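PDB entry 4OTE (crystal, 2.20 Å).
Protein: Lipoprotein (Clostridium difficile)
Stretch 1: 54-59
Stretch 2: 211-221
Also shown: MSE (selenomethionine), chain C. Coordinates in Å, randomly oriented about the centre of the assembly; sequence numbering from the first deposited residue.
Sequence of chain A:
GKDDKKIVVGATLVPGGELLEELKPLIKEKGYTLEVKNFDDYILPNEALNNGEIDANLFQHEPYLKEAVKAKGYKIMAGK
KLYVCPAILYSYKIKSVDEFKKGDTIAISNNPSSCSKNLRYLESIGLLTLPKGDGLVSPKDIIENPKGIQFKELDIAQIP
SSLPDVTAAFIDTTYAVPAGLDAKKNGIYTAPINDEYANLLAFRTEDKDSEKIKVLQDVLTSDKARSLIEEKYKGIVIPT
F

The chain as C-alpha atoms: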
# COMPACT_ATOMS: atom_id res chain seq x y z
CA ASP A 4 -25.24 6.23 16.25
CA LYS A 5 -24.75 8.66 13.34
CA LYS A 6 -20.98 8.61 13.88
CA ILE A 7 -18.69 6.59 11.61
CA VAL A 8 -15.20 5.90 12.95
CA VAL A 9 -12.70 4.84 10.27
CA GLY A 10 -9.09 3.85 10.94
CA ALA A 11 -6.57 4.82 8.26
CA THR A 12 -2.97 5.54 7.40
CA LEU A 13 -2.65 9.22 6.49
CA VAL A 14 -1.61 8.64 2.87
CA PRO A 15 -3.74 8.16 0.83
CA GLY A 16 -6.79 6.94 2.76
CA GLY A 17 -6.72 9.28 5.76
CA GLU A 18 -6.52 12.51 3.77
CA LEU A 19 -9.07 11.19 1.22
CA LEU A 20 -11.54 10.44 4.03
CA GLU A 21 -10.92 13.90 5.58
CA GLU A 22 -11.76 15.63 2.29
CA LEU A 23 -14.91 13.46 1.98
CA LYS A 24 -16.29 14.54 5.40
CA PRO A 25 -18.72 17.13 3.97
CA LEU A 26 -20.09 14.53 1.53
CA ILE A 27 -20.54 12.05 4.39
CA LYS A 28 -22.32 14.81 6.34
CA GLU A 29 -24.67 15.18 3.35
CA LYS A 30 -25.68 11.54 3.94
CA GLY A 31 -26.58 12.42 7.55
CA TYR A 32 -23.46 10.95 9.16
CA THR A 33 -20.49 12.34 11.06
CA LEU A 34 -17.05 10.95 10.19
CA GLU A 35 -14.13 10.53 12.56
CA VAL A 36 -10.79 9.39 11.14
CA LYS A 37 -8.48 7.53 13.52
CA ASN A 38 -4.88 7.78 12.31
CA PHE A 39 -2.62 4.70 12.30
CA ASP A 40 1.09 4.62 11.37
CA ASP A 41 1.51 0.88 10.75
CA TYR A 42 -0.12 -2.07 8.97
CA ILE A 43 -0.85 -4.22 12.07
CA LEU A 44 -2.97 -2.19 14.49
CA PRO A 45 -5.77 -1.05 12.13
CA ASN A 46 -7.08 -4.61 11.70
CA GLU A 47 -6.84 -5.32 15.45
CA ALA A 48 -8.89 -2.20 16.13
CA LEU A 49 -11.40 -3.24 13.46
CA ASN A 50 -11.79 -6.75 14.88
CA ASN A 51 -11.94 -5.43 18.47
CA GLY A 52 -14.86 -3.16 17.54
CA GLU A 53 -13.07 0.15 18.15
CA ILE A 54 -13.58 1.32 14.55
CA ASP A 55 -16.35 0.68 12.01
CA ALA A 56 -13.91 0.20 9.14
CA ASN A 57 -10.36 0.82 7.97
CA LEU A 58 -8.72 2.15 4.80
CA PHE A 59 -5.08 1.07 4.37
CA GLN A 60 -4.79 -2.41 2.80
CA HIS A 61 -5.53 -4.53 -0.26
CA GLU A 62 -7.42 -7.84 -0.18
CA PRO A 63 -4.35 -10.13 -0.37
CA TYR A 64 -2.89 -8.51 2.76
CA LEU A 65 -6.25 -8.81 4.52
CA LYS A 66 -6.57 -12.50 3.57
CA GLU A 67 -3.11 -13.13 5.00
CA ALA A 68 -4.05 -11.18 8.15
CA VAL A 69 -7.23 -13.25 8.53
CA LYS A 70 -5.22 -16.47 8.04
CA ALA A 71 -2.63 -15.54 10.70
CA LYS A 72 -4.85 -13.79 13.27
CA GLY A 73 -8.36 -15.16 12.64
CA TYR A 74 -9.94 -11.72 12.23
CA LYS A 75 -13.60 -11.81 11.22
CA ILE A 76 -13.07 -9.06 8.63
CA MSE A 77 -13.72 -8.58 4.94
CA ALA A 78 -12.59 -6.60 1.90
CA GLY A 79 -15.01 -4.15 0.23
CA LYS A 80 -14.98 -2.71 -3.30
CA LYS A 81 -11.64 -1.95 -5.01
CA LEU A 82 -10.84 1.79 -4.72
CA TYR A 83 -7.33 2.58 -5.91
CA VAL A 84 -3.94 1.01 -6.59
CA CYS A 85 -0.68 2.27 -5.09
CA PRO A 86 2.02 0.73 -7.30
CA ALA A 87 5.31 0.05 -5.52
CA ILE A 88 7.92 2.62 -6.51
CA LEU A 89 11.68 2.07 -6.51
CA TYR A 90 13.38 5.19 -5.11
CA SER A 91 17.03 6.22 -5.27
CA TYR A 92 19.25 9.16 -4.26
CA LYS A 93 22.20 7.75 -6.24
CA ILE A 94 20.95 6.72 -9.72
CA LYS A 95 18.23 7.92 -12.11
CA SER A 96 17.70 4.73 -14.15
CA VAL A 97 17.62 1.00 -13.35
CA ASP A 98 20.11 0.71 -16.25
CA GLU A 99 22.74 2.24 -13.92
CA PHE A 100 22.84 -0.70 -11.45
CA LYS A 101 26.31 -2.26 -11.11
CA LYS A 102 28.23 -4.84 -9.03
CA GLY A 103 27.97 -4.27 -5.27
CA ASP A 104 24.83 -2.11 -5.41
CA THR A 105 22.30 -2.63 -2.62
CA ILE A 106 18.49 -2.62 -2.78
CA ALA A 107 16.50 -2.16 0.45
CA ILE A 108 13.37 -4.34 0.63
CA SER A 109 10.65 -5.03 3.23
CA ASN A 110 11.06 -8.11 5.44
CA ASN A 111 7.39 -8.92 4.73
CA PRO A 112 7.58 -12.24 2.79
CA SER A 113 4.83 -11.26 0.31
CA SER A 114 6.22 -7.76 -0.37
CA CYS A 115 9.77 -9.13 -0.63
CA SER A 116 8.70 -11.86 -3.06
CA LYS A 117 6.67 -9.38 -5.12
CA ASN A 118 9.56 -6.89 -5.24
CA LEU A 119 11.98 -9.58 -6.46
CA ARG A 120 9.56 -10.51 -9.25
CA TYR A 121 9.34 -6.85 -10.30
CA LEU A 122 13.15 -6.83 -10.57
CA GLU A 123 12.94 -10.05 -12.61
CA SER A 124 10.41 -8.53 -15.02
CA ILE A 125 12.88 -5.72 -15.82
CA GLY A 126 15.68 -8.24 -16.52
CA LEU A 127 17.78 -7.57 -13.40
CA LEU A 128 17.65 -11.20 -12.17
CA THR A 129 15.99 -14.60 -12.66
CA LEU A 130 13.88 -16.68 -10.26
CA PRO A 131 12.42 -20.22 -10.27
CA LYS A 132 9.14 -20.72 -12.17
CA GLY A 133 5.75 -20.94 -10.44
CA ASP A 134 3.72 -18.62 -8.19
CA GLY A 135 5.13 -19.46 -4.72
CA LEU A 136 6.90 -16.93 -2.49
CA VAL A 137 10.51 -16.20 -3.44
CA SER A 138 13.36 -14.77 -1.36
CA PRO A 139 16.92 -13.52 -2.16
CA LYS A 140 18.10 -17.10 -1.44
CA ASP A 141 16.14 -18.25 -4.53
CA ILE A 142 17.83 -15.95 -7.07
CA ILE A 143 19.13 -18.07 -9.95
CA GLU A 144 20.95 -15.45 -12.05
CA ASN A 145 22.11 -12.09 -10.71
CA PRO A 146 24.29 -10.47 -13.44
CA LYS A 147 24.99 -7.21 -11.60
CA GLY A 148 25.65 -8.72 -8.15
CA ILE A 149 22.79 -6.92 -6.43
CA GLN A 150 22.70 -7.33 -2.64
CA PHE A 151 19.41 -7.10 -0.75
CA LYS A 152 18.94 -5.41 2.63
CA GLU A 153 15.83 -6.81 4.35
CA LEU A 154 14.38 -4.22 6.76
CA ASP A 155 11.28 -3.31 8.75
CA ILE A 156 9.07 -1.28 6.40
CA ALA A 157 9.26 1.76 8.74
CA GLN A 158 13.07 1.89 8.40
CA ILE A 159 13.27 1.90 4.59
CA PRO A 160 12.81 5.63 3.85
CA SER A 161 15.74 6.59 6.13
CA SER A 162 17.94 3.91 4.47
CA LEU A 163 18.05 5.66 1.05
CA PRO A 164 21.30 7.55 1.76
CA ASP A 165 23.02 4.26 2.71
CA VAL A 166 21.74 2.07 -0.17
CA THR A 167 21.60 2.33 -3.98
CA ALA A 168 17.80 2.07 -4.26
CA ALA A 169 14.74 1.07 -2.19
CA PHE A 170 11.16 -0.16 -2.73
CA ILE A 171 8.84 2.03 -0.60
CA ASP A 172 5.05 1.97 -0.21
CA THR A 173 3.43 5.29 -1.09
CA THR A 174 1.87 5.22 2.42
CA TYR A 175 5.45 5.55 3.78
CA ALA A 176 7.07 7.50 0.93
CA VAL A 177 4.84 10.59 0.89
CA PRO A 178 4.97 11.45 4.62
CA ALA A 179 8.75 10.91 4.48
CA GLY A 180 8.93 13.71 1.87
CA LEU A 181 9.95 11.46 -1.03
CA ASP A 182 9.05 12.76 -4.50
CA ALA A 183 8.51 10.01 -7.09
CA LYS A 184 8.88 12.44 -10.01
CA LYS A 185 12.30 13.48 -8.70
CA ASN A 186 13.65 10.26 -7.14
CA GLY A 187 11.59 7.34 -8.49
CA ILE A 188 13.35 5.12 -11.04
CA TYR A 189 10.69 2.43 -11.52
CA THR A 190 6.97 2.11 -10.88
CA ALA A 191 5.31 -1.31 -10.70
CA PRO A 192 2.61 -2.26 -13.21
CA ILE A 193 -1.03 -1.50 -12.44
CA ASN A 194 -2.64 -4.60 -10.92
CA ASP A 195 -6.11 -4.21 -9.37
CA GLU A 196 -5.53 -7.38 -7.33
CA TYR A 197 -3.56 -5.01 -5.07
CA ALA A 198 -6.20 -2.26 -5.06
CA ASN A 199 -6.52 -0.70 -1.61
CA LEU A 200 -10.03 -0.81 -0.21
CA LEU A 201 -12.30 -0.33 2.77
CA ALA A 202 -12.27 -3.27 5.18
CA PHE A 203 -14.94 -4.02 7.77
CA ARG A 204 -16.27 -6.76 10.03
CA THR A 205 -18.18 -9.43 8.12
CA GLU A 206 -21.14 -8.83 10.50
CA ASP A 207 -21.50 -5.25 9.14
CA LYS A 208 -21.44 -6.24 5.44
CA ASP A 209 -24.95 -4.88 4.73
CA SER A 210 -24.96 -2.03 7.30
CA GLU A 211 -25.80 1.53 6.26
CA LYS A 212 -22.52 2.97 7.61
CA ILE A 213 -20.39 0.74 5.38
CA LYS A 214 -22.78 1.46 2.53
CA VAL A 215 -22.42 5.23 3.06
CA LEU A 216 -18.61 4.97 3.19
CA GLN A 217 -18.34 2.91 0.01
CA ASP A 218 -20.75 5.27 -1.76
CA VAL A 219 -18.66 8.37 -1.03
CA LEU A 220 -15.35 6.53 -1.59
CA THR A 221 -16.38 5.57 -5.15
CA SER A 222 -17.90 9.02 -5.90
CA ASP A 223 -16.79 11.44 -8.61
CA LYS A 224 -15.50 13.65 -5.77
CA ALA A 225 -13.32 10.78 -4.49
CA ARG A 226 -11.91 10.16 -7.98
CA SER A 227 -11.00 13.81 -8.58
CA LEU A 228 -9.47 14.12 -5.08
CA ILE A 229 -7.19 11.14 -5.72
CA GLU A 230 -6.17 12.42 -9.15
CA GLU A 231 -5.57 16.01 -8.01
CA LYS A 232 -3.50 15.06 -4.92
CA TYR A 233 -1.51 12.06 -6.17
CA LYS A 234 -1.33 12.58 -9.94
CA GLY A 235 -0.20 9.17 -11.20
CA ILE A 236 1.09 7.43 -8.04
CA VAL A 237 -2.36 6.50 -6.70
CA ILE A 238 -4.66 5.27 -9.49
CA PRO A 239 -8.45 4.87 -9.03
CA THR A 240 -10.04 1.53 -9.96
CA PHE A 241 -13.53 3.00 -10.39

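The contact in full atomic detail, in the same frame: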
# COMPACT_ATOMS: atom_id res chain seq x y z
N ILE A 54 -13.30 0.56 15.76
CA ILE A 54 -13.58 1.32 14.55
C ILE A 54 -14.57 0.55 13.69
O ILE A 54 -14.63 -0.67 13.75
CB ILE A 54 -12.29 1.62 13.74
CG1 ILE A 54 -11.61 0.33 13.27
CG2 ILE A 54 -11.32 2.45 14.58
CD1 ILE A 54 -10.28 0.53 12.58
N ASP A 55 -15.35 1.28 12.89
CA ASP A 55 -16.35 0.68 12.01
C ASP A 55 -15.72 0.07 10.76
O ASP A 55 -16.26 -0.86 10.18
CB ASP A 55 -17.38 1.72 11.58
CG ASP A 55 -18.19 2.24 12.75
OD1 ASP A 55 -18.88 1.43 13.40
OD2 ASP A 55 -18.14 3.46 13.02
N ALA A 56 -14.59 0.62 10.36
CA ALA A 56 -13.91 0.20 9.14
C ALA A 56 -12.48 0.72 9.13
O ALA A 56 -12.10 1.56 9.96
CB ALA A 56 -14.66 0.70 7.92
N ASN A 57 -11.67 0.22 8.20
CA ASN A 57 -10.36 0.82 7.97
C ASN A 57 -10.03 0.95 6.49
O ASN A 57 -10.61 0.25 5.65
CB ASN A 57 -9.25 0.12 8.77
CG ASN A 57 -8.99 -1.33 8.34
OD1 ASN A 57 -8.93 -1.64 7.15
ND2 ASN A 57 -8.79 -2.21 9.32
N LEU A 58 -9.13 1.88 6.18
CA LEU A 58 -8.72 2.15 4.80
C LEU A 58 -7.20 2.24 4.72
O LEU A 58 -6.62 3.32 4.90
CB LEU A 58 -9.37 3.44 4.30
CG LEU A 58 -9.12 3.81 2.84
CD1 LEU A 58 -9.53 2.68 1.90
CD2 LEU A 58 -9.85 5.09 2.48
N PHE A 59 -6.55 1.11 4.48
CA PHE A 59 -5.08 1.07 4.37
C PHE A 59 -4.52 -0.10 3.56
O PHE A 59 -3.37 -0.02 3.11
CB PHE A 59 -4.45 1.06 5.78
CG PHE A 59 -4.47 -0.29 6.45
CD1 PHE A 59 -5.65 -0.80 6.97
CD2 PHE A 59 -3.31 -1.04 6.55
CE1 PHE A 59 -5.66 -2.05 7.57
CE2 PHE A 59 -3.32 -2.29 7.15
CZ PHE A 59 -4.50 -2.79 7.67
N GLU A 211 -25.71 0.25 6.96
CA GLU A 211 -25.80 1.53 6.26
C GLU A 211 -24.50 2.34 6.34
O GLU A 211 -24.18 3.07 5.40
CB GLU A 211 -26.98 2.37 6.78
CG GLU A 211 -27.17 3.65 5.98
CD GLU A 211 -28.57 4.23 6.07
OE1 GLU A 211 -29.12 4.31 7.19
OE2 GLU A 211 -29.11 4.63 5.01
N LYS A 212 -23.76 2.22 7.44
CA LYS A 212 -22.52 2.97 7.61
C LYS A 212 -21.47 2.56 6.59
O LYS A 212 -20.78 3.41 6.02
CB LYS A 212 -21.98 2.81 9.03
CG LYS A 212 -22.84 3.48 10.09
CD LYS A 212 -22.23 3.33 11.48
CE LYS A 212 -23.05 4.09 12.52
NZ LYS A 212 -22.39 4.08 13.85
N ILE A 213 -21.34 1.26 6.36
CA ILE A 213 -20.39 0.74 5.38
C ILE A 213 -20.85 1.13 3.98
O ILE A 213 -20.05 1.51 3.13
CB ILE A 213 -20.25 -0.79 5.50
CG1 ILE A 213 -19.64 -1.16 6.86
CG2 ILE A 213 -19.41 -1.37 4.37
CD1 ILE A 213 -18.29 -0.53 7.14
N LYS A 214 -22.15 1.05 3.78
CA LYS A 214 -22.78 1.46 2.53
C LYS A 214 -22.52 2.94 2.22
O LYS A 214 -22.17 3.28 1.09
CB LYS A 214 -24.28 1.20 2.63
CG LYS A 214 -25.05 1.35 1.35
CD LYS A 214 -26.49 0.89 1.57
CE LYS A 214 -27.48 1.91 1.07
NZ LYS A 214 -27.34 2.13 -0.39
N VAL A 215 -22.69 3.80 3.22
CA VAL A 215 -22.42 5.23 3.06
C VAL A 215 -20.95 5.48 2.71
O VAL A 215 -20.65 6.27 1.82
CB VAL A 215 -22.81 6.04 4.33
CG1 VAL A 215 -22.11 7.40 4.37
CG2 VAL A 215 -24.32 6.22 4.40
N LEU A 216 -20.05 4.80 3.41
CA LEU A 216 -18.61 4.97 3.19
C LEU A 216 -18.20 4.55 1.79
O LEU A 216 -17.43 5.25 1.13
CB LEU A 216 -17.81 4.17 4.22
CG LEU A 216 -17.67 4.78 5.61
CD1 LEU A 216 -16.96 3.78 6.52
CD2 LEU A 216 -16.91 6.10 5.57
N GLN A 217 -18.70 3.40 1.33
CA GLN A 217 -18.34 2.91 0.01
C GLN A 217 -18.99 3.71 -1.11
O GLN A 217 -18.45 3.78 -2.21
CB GLN A 217 -18.63 1.41 -0.11
CG GLN A 217 -17.74 0.57 0.78
CD GLN A 217 -17.56 -0.84 0.28
OE1 GLN A 217 -16.49 -1.21 -0.19
NE2 GLN A 217 -18.61 -1.64 0.38
N ASP A 218 -20.13 4.34 -0.82
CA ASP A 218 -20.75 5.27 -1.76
C ASP A 218 -19.85 6.48 -1.98
O ASP A 218 -19.49 6.79 -3.11
CB ASP A 218 -22.14 5.72 -1.28
CG ASP A 218 -23.24 4.75 -1.68
OD1 ASP A 218 -22.95 3.79 -2.41
OD2 ASP A 218 -24.40 4.97 -1.25
N VAL A 219 -19.47 7.16 -0.89
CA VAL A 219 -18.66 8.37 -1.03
C VAL A 219 -17.26 8.06 -1.54
O VAL A 219 -16.68 8.87 -2.26
CB VAL A 219 -18.60 9.21 0.27
CG1 VAL A 219 -20.00 9.50 0.79
CG2 VAL A 219 -17.75 8.53 1.34
N LEU A 220 -16.72 6.89 -1.19
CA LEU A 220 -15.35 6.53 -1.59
C LEU A 220 -15.23 6.14 -3.07
O LEU A 220 -14.12 6.12 -3.61
CB LEU A 220 -14.79 5.42 -0.70
CG LEU A 220 -14.19 5.89 0.62
CD1 LEU A 220 -14.11 4.74 1.61
CD2 LEU A 220 -12.81 6.50 0.41
N THR A 221 -16.35 5.83 -3.72
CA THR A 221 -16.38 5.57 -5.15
C THR A 221 -17.07 6.71 -5.92
O THR A 221 -17.43 6.54 -7.08
CB THR A 221 -17.08 4.23 -5.46
OG1 THR A 221 -18.39 4.23 -4.89
CG2 THR A 221 -16.30 3.07 -4.87
N MSE C . -0.67 1.25 0.18
CA MSE C . -0.01 -0.09 0.31
C MSE C . 0.20 -0.65 -1.06
O MSE C . -0.76 -0.79 -1.83
OXT MSE C . 1.33 -0.98 -1.41
CB MSE C . -0.82 -1.09 1.13
CG MSE C . -0.04 -2.39 1.38
SE MSE C . -1.18 -3.72 2.27
CE MSE C . -1.22 -2.86 4.03

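A short strand can pack against a helix through apolar side chains that alternate along it, and this lipoprotein offers a compact example, with one further contact from the residue ahead of the strand. The strand around residues 56-58 and the helix formed by residues 211-220 run in nearly the same direction, 20° apart, with their axes approaching to 10.8 Å. No hydrogen bond joins the two stretches, and together they bury a modest 244 Å².

Ile54 lies too far from the helix to take part. Contact begins at Asp55, whose CA-to-CB bond points toward the helix. Its carboxylate faces the long chain of Lys212, extended beyond chi1 (m, then t, t, t), but OD2 of Asp55 and NZ of Lys212 are 4.4 Å apart, too far for a salt bridge; both atoms are hydrogen-bonded elsewhere in the structure. The charges can still attract weakly at this range. The backbone of the same residue meets an apolar partner, with Asp55 O 3.7 Å from Ile213 CD1.

At Ala56 the contact becomes wholly apolar. The methyl CB of Ala56 lies 3.9 Å from Ile213 CD1 and 4.1 Å from Leu216 CD1, so one small side chain touches two residues three apart on the helix. Ile213 leaves its backbone sideways, yet its end comes nearer and reaches the strand.

Asn57 points away, in keeping with the alternation of the strand, and makes no contact with the helix. Leu58 points back toward it, and its CD2 packs 3.9 Å from CD2 of Leu220. Thus Ala56 and Leu58 follow the helix from Ile213 through Leu216 to Leu220, steps of three and four residues that keep one helical face turned to the strand.

The chain turns a corner at Phe59, which leaves the helix behind and approaches the bound selenomethionine instead: Phe59 O is 3.4 Å from MSE CB, and the ring meets MSE CE obliquely.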